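PDB 6GTQ: N-acetyltransferase from Escherichia coli, which probably transfers the acetyl group of acetyl-coenzyme A to an amino group of an acceptor, as GNAT-fold enzymes do. Local coordinates for residues A[12-17]-A[40-45]; A[18-23]-A[59-64]; A[146-151]-A[161-166]. The protein carries 1 engineered substitution. One frame throughout, in Å; residues are numbered along the deposited sequence.

Overall arrangement
Contacts 1 and 2 adjoin each other. Their segments alternate along the chain, and their centres are 14 Å apart. Tyr-18 OH meets Thr-13 N at 3.0 Å, a probable hydrogen bond that ties the two. Together they pack the loop after strand 8-11 against helix 38-43 and against strand 61-74. Contact 3 lies on the opposite side of the chain's centre. Its nearest atoms are about 17 Å from contact 1 and about 9 Å from contact 2. Contacts 2 and 3 reach the same mixed sheet. In GNAT enzymes acetyl-coenzyme A usually binds where the strands equivalent to 90-101 and 133-137 splay apart; in sheet order that pair falls between the strands of contacts 2 and 3.

Contact 1 of 3, residues A[12-17]-A[40-45]; sequences LTDDAD and RQHRNK
Leu-12 lies over one face of the His-42 imidazole. This CH-pi contact joins the loop after strand 8-11 to helix 38-43 of the GNAT fold. CB of Leu-12 is 3.8 Å from the centroid of the His-42 ring and 7° off the ring normal, so it sits over the centre of that face. Both side chains hold CG anti to the backbone N (chi1 -164° for Leu-12, 176° for His-42), and they run antiparallel, one passing the other. CD2 of Leu-12 reaches back toward the root of the histidine and meets CD2 of His-42 at 3.6 Å. It also touches CG and CB of that residue. ND1 of His-42 is hydrogen-bonded to the backbone N of Ala-49, which helps to fix the ring's rotation. NE2 of His-42 is 3.4 Å from the backbone O of Leu-12. Asp-14 OD1 lies at the edge of the ring, 4.5 Å from NE2 of His-42.

Arg-43 reaches from the helix to the loop backbone beside this pair. Its chain is extended from CG to NE, and its guanidinium comes obliquely to the loop carbonyls, with NH2 3.3 Å from the backbone O of Asp-14. Two waters lie in the guanidinium plane, at its edge. Water 1 accepts from NH2 of Arg-43 at 2.8 Å and lies 2.7 Å from the backbone O of Thr-13. Water 2 is held only weakly. The carboxylates of Asp-14, Asp-15 and Asp-17 are near the guanidinium but do not touch it. Past Arg-43 the helix closes in a Schellman motif at Lys-45. There Asn-44 ND2 donates to the backbone O of Arg-40 at 2.9 Å, from the face of that carbonyl opposite to Asn-44 N.

Contact 2 of 3, residues A[18-23]-A[59-64]; sequences YDLQRF and RQVLGY
Chi1 of -176° sets CG of Phe-23 anti to the backbone N; the ring beyond meets the backbone of Val-61 to Gly-63 with its edge. CE1 of Phe-23 comes to 3.3 Å from Gly-63 N, and CD1 of Phe-23 to 3.5 Å from Val-61 O. Tyr-64 has CG between the backbone N and the carbonyl carbon (chi1 78°). Its side chain crosses that of Phe-23 at about a right angle, with the two CE2 atoms of Phe-23 and Tyr-64 4.1 Å apart and the ring planes at 52°.

At the start of both segments, Tyr-18 and Arg-59 run alongside each other in the same direction. CD2 of Tyr-18 touches Arg-59 CB at 3.7 Å and also CG2 of Val-61. Two backbone bonds form a single parallel bridge at Asp-19 and Gln-60: Asp-19 N to Arg-59 O, 3.1 Å, and Val-61 N to Asp-19 O, 3.2 Å. Leu-62 and Gly-63 both face Leu-52 in a classic beta bulge. Phe-23 packs on Asn-31 and Leu-34 of helix 28-36 and on Ala-100 of strand 90-101. Tyr-64 OH is hydrogen-bonded to Leu-30 O of the same helix, and Val-61 rests on Ile-51 of strand 48-53.

Contact 3 of 3, residues A[146-151]-A[161-166]; sequences FFKSLG and NALFFP. Engineered in segment 146-151: Phe-147 (natural residue Tyr).
Leu-163 points from strand 162-166 toward helix 141-149, where Phe-147 and Lys-148 meet it. From CB its chain runs to CG, which stands anti to the carbonyl carbon (chi1 -67°), and then forks. CD1 of Leu-163 meets CB of Phe-147 at 3.8 Å. CD2 of Leu-163 meets CG of Lys-148 at 3.9 Å and also comes near Phe-147 CB. The lysine chain crosses the leucine at about a right angle. Phe-147 is an engineered residue, tyrosine in the natural sequence. CD2 of Phe-146 lies 3.8 Å above the plane of the Phe-147 ring, over its centre, and Phe-152 meets that ring edge-to-face.

Two residues along the strand, Phe-165 turns its ring edge to the end of the helix. Gly-151 O lies in the ring plane, 3.3 Å from CD1 of Phe-165 and 3.4 Å from CE1 of Phe-165. Gly-151 has positive phi and closes a Schellman motif, with its N bonded to Lys-148 O at 3.1 Å. Ser-149 OG is hydrogen-bonded to a basic side chain of another protein chain; apolar side chains of that chain pack on Leu-150 and Phe-165. The arrangement belongs to the C-terminal half of the GNAT fold, where a helix joined to strand 133-137 packs on the antiparallel strand 162-166.

Contact 1 of 3, residues A[12-17]-A[40-45]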
loop_
_atom_site.group_PDB
_atom_site.type_symbol
_atom_site.label_atom_id
_atom_site.label_comp_id
_atom_site.label_asym_id
_atom_site.label_seq_id
_atom_site.Cartn_x
_atom_site.Cartn_y
_atom_site.Cartn_z
ATOM N N LEU A 12 3.053 4.725 -12.511
ATOM C CA LEU A 12 2.349 5.308 -13.651
ATOM C C LEU A 12 3.329 6.129 -14.492
ATOM O O LEU A 12 4.079 6.911 -13.927
ATOM C CB LEU A 12 1.178 6.178 -13.152
ATOM C CG LEU A 12 0.118 6.561 -14.190
ATOM C CD1 LEU A 12 -0.930 5.482 -14.326
ATOM C CD2 LEU A 12 -0.550 7.858 -13.831
ATOM N N THR A 13 3.392 5.876 -15.811
ATOM C CA THR A 13 4.314 6.571 -16.727
ATOM C C THR A 13 3.671 7.856 -17.257
ATOM O O THR A 13 2.618 7.809 -17.893
ATOM C CB THR A 13 4.831 5.622 -17.827
ATOM O OG1 THR A 13 5.253 4.388 -17.241
ATOM C CG2 THR A 13 5.973 6.224 -18.637
ATOM N N ASP A 14 4.331 8.992 -16.994
ATOM C CA ASP A 14 3.937 10.369 -17.320
ATOM C C ASP A 14 3.404 10.625 -18.747
ATOM O O ASP A 14 2.486 11.440 -18.903
ATOM C CB ASP A 14 5.101 11.326 -17.033
ATOM C CG ASP A 14 5.427 11.427 -15.560
ATOM O OD1 ASP A 14 4.590 11.970 -14.801
ATOM O OD2 ASP A 14 6.512 10.958 -15.162
ATOM N N ASP A 15 3.972 9.971 -19.772
ATOM C CA ASP A 15 3.522 10.204 -21.148
ATOM C C ASP A 15 3.040 8.920 -21.855
ATOM O O ASP A 15 3.120 8.818 -23.080
ATOM C CB ASP A 15 4.615 10.940 -21.943
ATOM C CG ASP A 15 4.863 12.351 -21.435
ATOM O OD1 ASP A 15 5.617 12.505 -20.445
ATOM O OD2 ASP A 15 4.293 13.300 -22.018
ATOM N N ALA A 16 2.492 7.970 -21.082
ATOM C CA ALA A 16 1.971 6.703 -21.590
ATOM C C ALA A 16 0.443 6.633 -21.499
ATOM O O ALA A 16 -0.159 7.336 -20.682
ATOM C CB ALA A 16 2.592 5.547 -20.818
ATOM N N ASP A 17 -0.174 5.773 -22.342
ATOM C CA ASP A 17 -1.617 5.504 -22.380
ATOM C C ASP A 17 -1.923 4.122 -21.789
ATOM O O ASP A 17 -1.195 3.155 -22.040
ATOM C CB ASP A 17 -2.185 5.634 -23.804
ATOM C CG ASP A 17 -2.244 7.050 -24.350
ATOM O OD1 ASP A 17 -2.401 7.994 -23.547
ATOM O OD2 ASP A 17 -2.162 7.211 -25.586
ATOM N N ARG A 40 -4.882 11.986 -13.205
ATOM C CA ARG A 40 -4.699 13.418 -12.964
ATOM C C ARG A 40 -4.093 13.703 -11.593
ATOM O O ARG A 40 -3.236 14.572 -11.507
ATOM C CB ARG A 40 -5.969 14.249 -13.234
ATOM C CG ARG A 40 -7.092 14.157 -12.212
ATOM C CD ARG A 40 -8.221 15.115 -12.547
ATOM N NE ARG A 40 -7.738 16.477 -12.790
ATOM C CZ ARG A 40 -8.423 17.581 -12.524
ATOM N NH1 ARG A 40 -7.898 18.772 -12.780
ATOM N NH2 ARG A 40 -9.636 17.506 -11.989
ATOM N N GLN A 41 -4.459 12.930 -10.552
ATOM C CA GLN A 41 -3.897 13.103 -9.208
ATOM C C GLN A 41 -2.423 12.726 -9.128
ATOM O O GLN A 41 -1.675 13.384 -8.409
ATOM C CB GLN A 41 -4.732 12.386 -8.153
ATOM C CG GLN A 41 -6.009 13.169 -7.870
ATOM C CD GLN A 41 -6.852 12.632 -6.762
ATOM O OE1 GLN A 41 -6.406 11.874 -5.888
ATOM N NE2 GLN A 41 -8.100 13.042 -6.769
ATOM N N HIS A 42 -1.992 11.722 -9.908
ATOM C CA HIS A 42 -0.592 11.323 -9.995
ATOM C C HIS A 42 0.178 12.431 -10.717
ATOM O O HIS A 42 1.119 12.991 -10.158
ATOM C CB HIS A 42 -0.450 9.977 -10.723
ATOM C CG HIS A 42 0.971 9.535 -10.936
ATOM N ND1 HIS A 42 1.605 8.695 -10.044
ATOM C CD2 HIS A 42 1.822 9.813 -11.950
ATOM C CE1 HIS A 42 2.819 8.501 -10.531
ATOM N NE2 HIS A 42 3.000 9.163 -11.671
ATOM N N ARG A 43 -0.262 12.790 -11.936
ATOM C CA ARG A 43 0.382 13.841 -12.725
ATOM C C ARG A 43 0.376 15.217 -12.054
ATOM O O ARG A 43 1.297 15.997 -12.302
ATOM C CB ARG A 43 -0.215 13.914 -14.122
ATOM C CG ARG A 43 0.109 12.715 -15.004
ATOM C CD ARG A 43 -0.937 12.690 -16.075
ATOM N NE ARG A 43 -0.617 11.841 -17.218
ATOM C CZ ARG A 43 -1.082 12.069 -18.443
ATOM N NH1 ARG A 43 -1.845 13.131 -18.685
ATOM N NH2 ARG A 43 -0.767 11.257 -19.440
ATOM N N ASN A 44 -0.634 15.516 -11.198
ATOM C CA ASN A 44 -0.714 16.794 -10.464
ATOM C C ASN A 44 -0.016 16.724 -9.115
ATOM O O ASN A 44 -0.027 17.696 -8.359
ATOM C CB ASN A 44 -2.132 17.336 -10.349
ATOM C CG ASN A 44 -2.604 17.975 -11.627
ATOM O OD1 ASN A 44 -2.160 19.064 -12.003
ATOM N ND2 ASN A 44 -3.506 17.306 -12.329
ATOM N N LYS A 45 0.642 15.601 -8.846
ATOM C CA LYS A 45 1.432 15.339 -7.651
ATOM C C LYS A 45 0.714 15.171 -6.338
ATOM O O LYS A 45 1.311 15.324 -5.321
ATOM C CB LYS A 45 2.483 16.407 -7.453
ATOM C CG LYS A 45 3.527 16.482 -8.521
ATOM C CD LYS A 45 4.003 15.129 -8.932
ATOM C CE LYS A 45 5.392 15.204 -9.528
ATOM N NZ LYS A 45 5.402 15.479 -10.976
HETATM O O HOH W 1 0.197 9.093 -18.014
HETATM O O HOH W 2 -0.567 10.351 -22.042
#

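Contact 2 of 3, residues A[18-23]-A[59-64]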
loop_
_atom_site.group_PDB
_atom_site.type_symbol
_atom_site.label_atom_id
_atom_site.label_comp_id
_atom_site.label_asym_id
_atom_site.label_seq_id
_atom_site.Cartn_x
_atom_site.Cartn_y
_atom_site.Cartn_z
ATOM N N TYR A 18 -3.005 4.043 -20.998
ATOM C CA TYR A 18 -3.428 2.838 -20.286
ATOM C C TYR A 18 -4.853 2.396 -20.614
ATOM O O TYR A 18 -5.720 3.241 -20.844
ATOM C CB TYR A 18 -3.299 3.085 -18.778
ATOM C CG TYR A 18 -1.868 3.192 -18.300
ATOM C CD1 TYR A 18 -1.203 4.416 -18.289
ATOM C CD2 TYR A 18 -1.177 2.068 -17.849
ATOM C CE1 TYR A 18 0.120 4.517 -17.855
ATOM C CE2 TYR A 18 0.141 2.160 -17.400
ATOM C CZ TYR A 18 0.787 3.385 -17.411
ATOM O OH TYR A 18 2.086 3.463 -16.973
ATOM N N ASP A 19 -5.096 1.065 -20.625
ATOM C CA ASP A 19 -6.430 0.513 -20.843
ATOM C C ASP A 19 -7.047 0.299 -19.461
ATOM O O ASP A 19 -6.699 -0.645 -18.749
ATOM C CB ASP A 19 -6.405 -0.760 -21.702
ATOM C CG ASP A 19 -7.781 -1.162 -22.195
ATOM O OD1 ASP A 19 -8.434 -0.336 -22.885
ATOM O OD2 ASP A 19 -8.207 -2.297 -21.899
ATOM N N LEU A 20 -7.907 1.235 -19.048
ATOM C CA LEU A 20 -8.548 1.176 -17.728
ATOM C C LEU A 20 -10.069 0.955 -17.675
ATOM O O LEU A 20 -10.573 0.359 -16.724
ATOM C CB LEU A 20 -8.208 2.442 -16.931
ATOM C CG LEU A 20 -6.750 2.685 -16.535
ATOM C CD1 LEU A 20 -5.796 2.131 -17.581
ATOM C CD2 LEU A 20 -6.506 4.170 -16.326
ATOM N N GLN A 21 -10.795 1.431 -18.682
ATOM C CA GLN A 21 -12.257 1.285 -18.722
ATOM C C GLN A 21 -12.804 -0.095 -18.333
ATOM O O GLN A 21 -13.819 -0.157 -17.638
ATOM C CB GLN A 21 -12.822 1.702 -20.094
ATOM C CG GLN A 21 -12.799 3.222 -20.357
ATOM C CD GLN A 21 -13.526 4.090 -19.340
ATOM O OE1 GLN A 21 -13.054 5.173 -18.966
ATOM N NE2 GLN A 21 -14.690 3.651 -18.875
ATOM N N ARG A 22 -12.140 -1.183 -18.765
ATOM C CA ARG A 22 -12.568 -2.555 -18.483
ATOM C C ARG A 22 -12.380 -3.007 -17.023
ATOM O O ARG A 22 -13.055 -3.951 -16.610
ATOM C CB ARG A 22 -11.878 -3.535 -19.444
ATOM N N PHE A 23 -11.475 -2.349 -16.252
ATOM C CA PHE A 23 -11.149 -2.684 -14.857
ATOM C C PHE A 23 -12.377 -2.812 -13.948
ATOM O O PHE A 23 -13.254 -1.945 -13.971
ATOM C CB PHE A 23 -10.124 -1.691 -14.264
ATOM C CG PHE A 23 -9.651 -1.998 -12.852
ATOM C CD1 PHE A 23 -8.554 -2.821 -12.632
ATOM C CD2 PHE A 23 -10.285 -1.434 -11.748
ATOM C CE1 PHE A 23 -8.126 -3.107 -11.334
ATOM C CE2 PHE A 23 -9.857 -1.726 -10.452
ATOM C CZ PHE A 23 -8.776 -2.554 -10.255
ATOM N N ARG A 59 -1.123 -1.841 -22.478
ATOM C CA ARG A 59 -1.089 -1.528 -21.034
ATOM C C ARG A 59 -2.374 -1.783 -20.228
ATOM O O ARG A 59 -2.871 -0.883 -19.555
ATOM C CB ARG A 59 -0.635 -0.082 -20.818
ATOM C CG ARG A 59 0.834 0.162 -21.121
ATOM C CD ARG A 59 1.725 -0.393 -20.023
ATOM N NE ARG A 59 3.108 -0.540 -20.468
ATOM C CZ ARG A 59 3.910 -1.532 -20.096
ATOM N NH1 ARG A 59 5.154 -1.587 -20.550
ATOM N NH2 ARG A 59 3.469 -2.468 -19.269
ATOM N N GLN A 60 -2.909 -3.000 -20.301
ATOM C CA GLN A 60 -4.171 -3.330 -19.633
ATOM C C GLN A 60 -3.970 -3.447 -18.107
ATOM O O GLN A 60 -3.292 -4.362 -17.633
ATOM C CB GLN A 60 -4.750 -4.624 -20.219
ATOM C CG GLN A 60 -6.134 -4.986 -19.698
ATOM C CD GLN A 60 -6.745 -6.168 -20.414
ATOM O OE1 GLN A 60 -6.188 -6.698 -21.386
ATOM N NE2 GLN A 60 -7.903 -6.619 -19.936
ATOM N N VAL A 61 -4.551 -2.504 -17.347
ATOM C CA VAL A 61 -4.435 -2.436 -15.889
ATOM C C VAL A 61 -5.324 -3.468 -15.210
ATOM O O VAL A 61 -6.543 -3.450 -15.405
ATOM C CB VAL A 61 -4.665 -0.995 -15.353
ATOM C CG1 VAL A 61 -4.672 -0.954 -13.821
ATOM C CG2 VAL A 61 -3.616 -0.042 -15.914
ATOM N N LEU A 62 -4.709 -4.348 -14.399
ATOM C CA LEU A 62 -5.407 -5.398 -13.659
ATOM C C LEU A 62 -5.258 -5.248 -12.135
ATOM O O LEU A 62 -5.471 -6.194 -11.378
ATOM C CB LEU A 62 -4.985 -6.804 -14.147
ATOM C CG LEU A 62 -5.429 -7.202 -15.572
ATOM C CD1 LEU A 62 -4.776 -8.486 -15.997
ATOM C CD2 LEU A 62 -6.943 -7.310 -15.691
ATOM N N GLY A 63 -4.942 -4.040 -11.704
ATOM C CA GLY A 63 -4.745 -3.728 -10.301
ATOM C C GLY A 63 -3.911 -2.488 -10.118
ATOM O O GLY A 63 -3.119 -2.130 -10.994
ATOM N N TYR A 64 -4.099 -1.818 -8.977
ATOM C CA TYR A 64 -3.376 -0.598 -8.641
ATOM C C TYR A 64 -3.253 -0.341 -7.145
ATOM O O TYR A 64 -3.988 -0.914 -6.332
ATOM C CB TYR A 64 -4.021 0.621 -9.335
ATOM C CG TYR A 64 -5.292 1.166 -8.707
ATOM C CD1 TYR A 64 -5.242 2.152 -7.720
ATOM C CD2 TYR A 64 -6.547 0.780 -9.179
ATOM C CE1 TYR A 64 -6.406 2.702 -7.182
ATOM C CE2 TYR A 64 -7.720 1.349 -8.670
ATOM C CZ TYR A 64 -7.641 2.302 -7.665
ATOM O OH TYR A 64 -8.781 2.862 -7.151
#

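Contact 3 of 3, residues A[146-151]-A[161-166]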
loop_
_atom_site.group_PDB
_atom_site.type_symbol
_atom_site.label_atom_id
_atom_site.label_comp_id
_atom_site.label_asym_id
_atom_site.label_seq_id
_atom_site.Cartn_x
_atom_site.Cartn_y
_atom_site.Cartn_z
ATOM N N PHE A 146 -7.475 -8.705 5.705
ATOM C CA PHE A 146 -6.382 -8.859 4.743
ATOM C C PHE A 146 -5.094 -8.182 5.236
ATOM O O PHE A 146 -4.025 -8.794 5.187
ATOM C CB PHE A 146 -6.794 -8.327 3.353
ATOM C CG PHE A 146 -5.660 -8.142 2.372
ATOM C CD1 PHE A 146 -5.127 -9.227 1.687
ATOM C CD2 PHE A 146 -5.138 -6.878 2.119
ATOM C CE1 PHE A 146 -4.079 -9.051 0.776
ATOM C CE2 PHE A 146 -4.084 -6.710 1.223
ATOM C CZ PHE A 146 -3.571 -7.793 0.547
ATOM N N PHE A 147 -5.196 -6.926 5.710
ATOM C CA PHE A 147 -4.038 -6.195 6.206
ATOM C C PHE A 147 -3.504 -6.794 7.504
ATOM O O PHE A 147 -2.285 -6.862 7.657
ATOM C CB PHE A 147 -4.302 -4.685 6.294
ATOM C CG PHE A 147 -4.363 -4.038 4.925
ATOM C CD1 PHE A 147 -3.271 -4.089 4.063
ATOM C CD2 PHE A 147 -5.505 -3.363 4.507
ATOM C CE1 PHE A 147 -3.335 -3.512 2.792
ATOM C CE2 PHE A 147 -5.567 -2.781 3.239
ATOM C CZ PHE A 147 -4.486 -2.868 2.384
ATOM N N LYS A 148 -4.398 -7.317 8.382
ATOM C CA LYS A 148 -4.026 -8.003 9.628
ATOM C C LYS A 148 -3.235 -9.283 9.336
ATOM O O LYS A 148 -2.272 -9.571 10.045
ATOM C CB LYS A 148 -5.262 -8.333 10.485
ATOM C CG LYS A 148 -5.699 -7.214 11.417
ATOM C CD LYS A 148 -6.389 -7.767 12.649
ATOM C CE LYS A 148 -7.791 -7.235 12.830
ATOM N NZ LYS A 148 -8.810 -8.063 12.123
ATOM N N SER A 149 -3.624 -10.036 8.276
ATOM C CA SER A 149 -2.958 -11.279 7.851
ATOM C C SER A 149 -1.563 -11.021 7.263
ATOM O O SER A 149 -0.723 -11.925 7.230
ATOM C CB SER A 149 -3.829 -12.068 6.876
ATOM O OG SER A 149 -3.908 -11.441 5.607
ATOM N N LEU A 150 -1.318 -9.781 6.813
ATOM C CA LEU A 150 -0.029 -9.365 6.291
ATOM C C LEU A 150 0.877 -8.840 7.409
ATOM O O LEU A 150 2.048 -8.581 7.153
ATOM C CB LEU A 150 -0.193 -8.327 5.181
ATOM C CG LEU A 150 -0.803 -8.801 3.863
ATOM C CD1 LEU A 150 -0.755 -7.680 2.845
ATOM C CD2 LEU A 150 -0.080 -10.034 3.312
ATOM N N GLY A 151 0.336 -8.711 8.627
ATOM C CA GLY A 151 1.079 -8.288 9.812
ATOM C C GLY A 151 0.920 -6.843 10.244
ATOM O O GLY A 151 1.653 -6.381 11.129
ATOM N N ASN A 161 -9.841 2.687 11.024
ATOM C CA ASN A 161 -9.647 2.354 9.611
ATOM C C ASN A 161 -8.177 2.333 9.190
ATOM O O ASN A 161 -7.880 2.071 8.023
ATOM C CB ASN A 161 -10.467 3.290 8.702
ATOM C CG ASN A 161 -11.966 3.198 8.885
ATOM O OD1 ASN A 161 -12.629 4.183 9.221
ATOM N ND2 ASN A 161 -12.537 2.018 8.660
ATOM N N ALA A 162 -7.261 2.614 10.126
ATOM C CA ALA A 162 -5.827 2.612 9.854
ATOM C C ALA A 162 -5.109 1.436 10.517
ATOM O O ALA A 162 -5.473 1.008 11.614
ATOM C CB ALA A 162 -5.197 3.934 10.270
ATOM N N LEU A 163 -4.111 0.897 9.814
ATOM C CA LEU A 163 -3.255 -0.195 10.270
ATOM C C LEU A 163 -1.812 0.231 10.033
ATOM O O LEU A 163 -1.525 0.888 9.021
ATOM C CB LEU A 163 -3.552 -1.504 9.534
ATOM C CG LEU A 163 -4.899 -2.139 9.798
ATOM C CD1 LEU A 163 -5.794 -2.004 8.581
ATOM C CD2 LEU A 163 -4.739 -3.593 10.195
ATOM N N PHE A 164 -0.911 -0.132 10.957
ATOM C CA PHE A 164 0.488 0.275 10.874
ATOM C C PHE A 164 1.499 -0.867 10.721
ATOM O O PHE A 164 1.390 -1.890 11.399
ATOM C CB PHE A 164 0.853 1.148 12.092
ATOM C CG PHE A 164 2.291 1.600 12.142
ATOM C CD1 PHE A 164 2.771 2.549 11.249
ATOM C CD2 PHE A 164 3.171 1.072 13.081
ATOM C CE1 PHE A 164 4.098 2.976 11.306
ATOM C CE2 PHE A 164 4.506 1.476 13.115
ATOM C CZ PHE A 164 4.958 2.430 12.231
ATOM N N PHE A 165 2.521 -0.642 9.864
ATOM C CA PHE A 165 3.643 -1.549 9.658
ATOM C C PHE A 165 4.975 -0.763 9.727
ATOM O O PHE A 165 5.184 0.152 8.923
ATOM C CB PHE A 165 3.509 -2.321 8.345
ATOM C CG PHE A 165 4.201 -3.662 8.345
ATOM C CD1 PHE A 165 3.685 -4.732 9.068
ATOM C CD2 PHE A 165 5.353 -3.867 7.595
ATOM C CE1 PHE A 165 4.318 -5.974 9.051
ATOM C CE2 PHE A 165 5.962 -5.122 7.548
ATOM C CZ PHE A 165 5.447 -6.163 8.281
ATOM N N PRO A 166 5.868 -1.067 10.699
ATOM C CA PRO A 166 7.127 -0.307 10.800
ATOM C C PRO A 166 8.154 -0.624 9.710
ATOM O O PRO A 166 8.118 -1.701 9.127
ATOM C CB PRO A 166 7.649 -0.637 12.210
ATOM C CG PRO A 166 6.622 -1.521 12.837
ATOM C CD PRO A 166 5.783 -2.097 11.750
#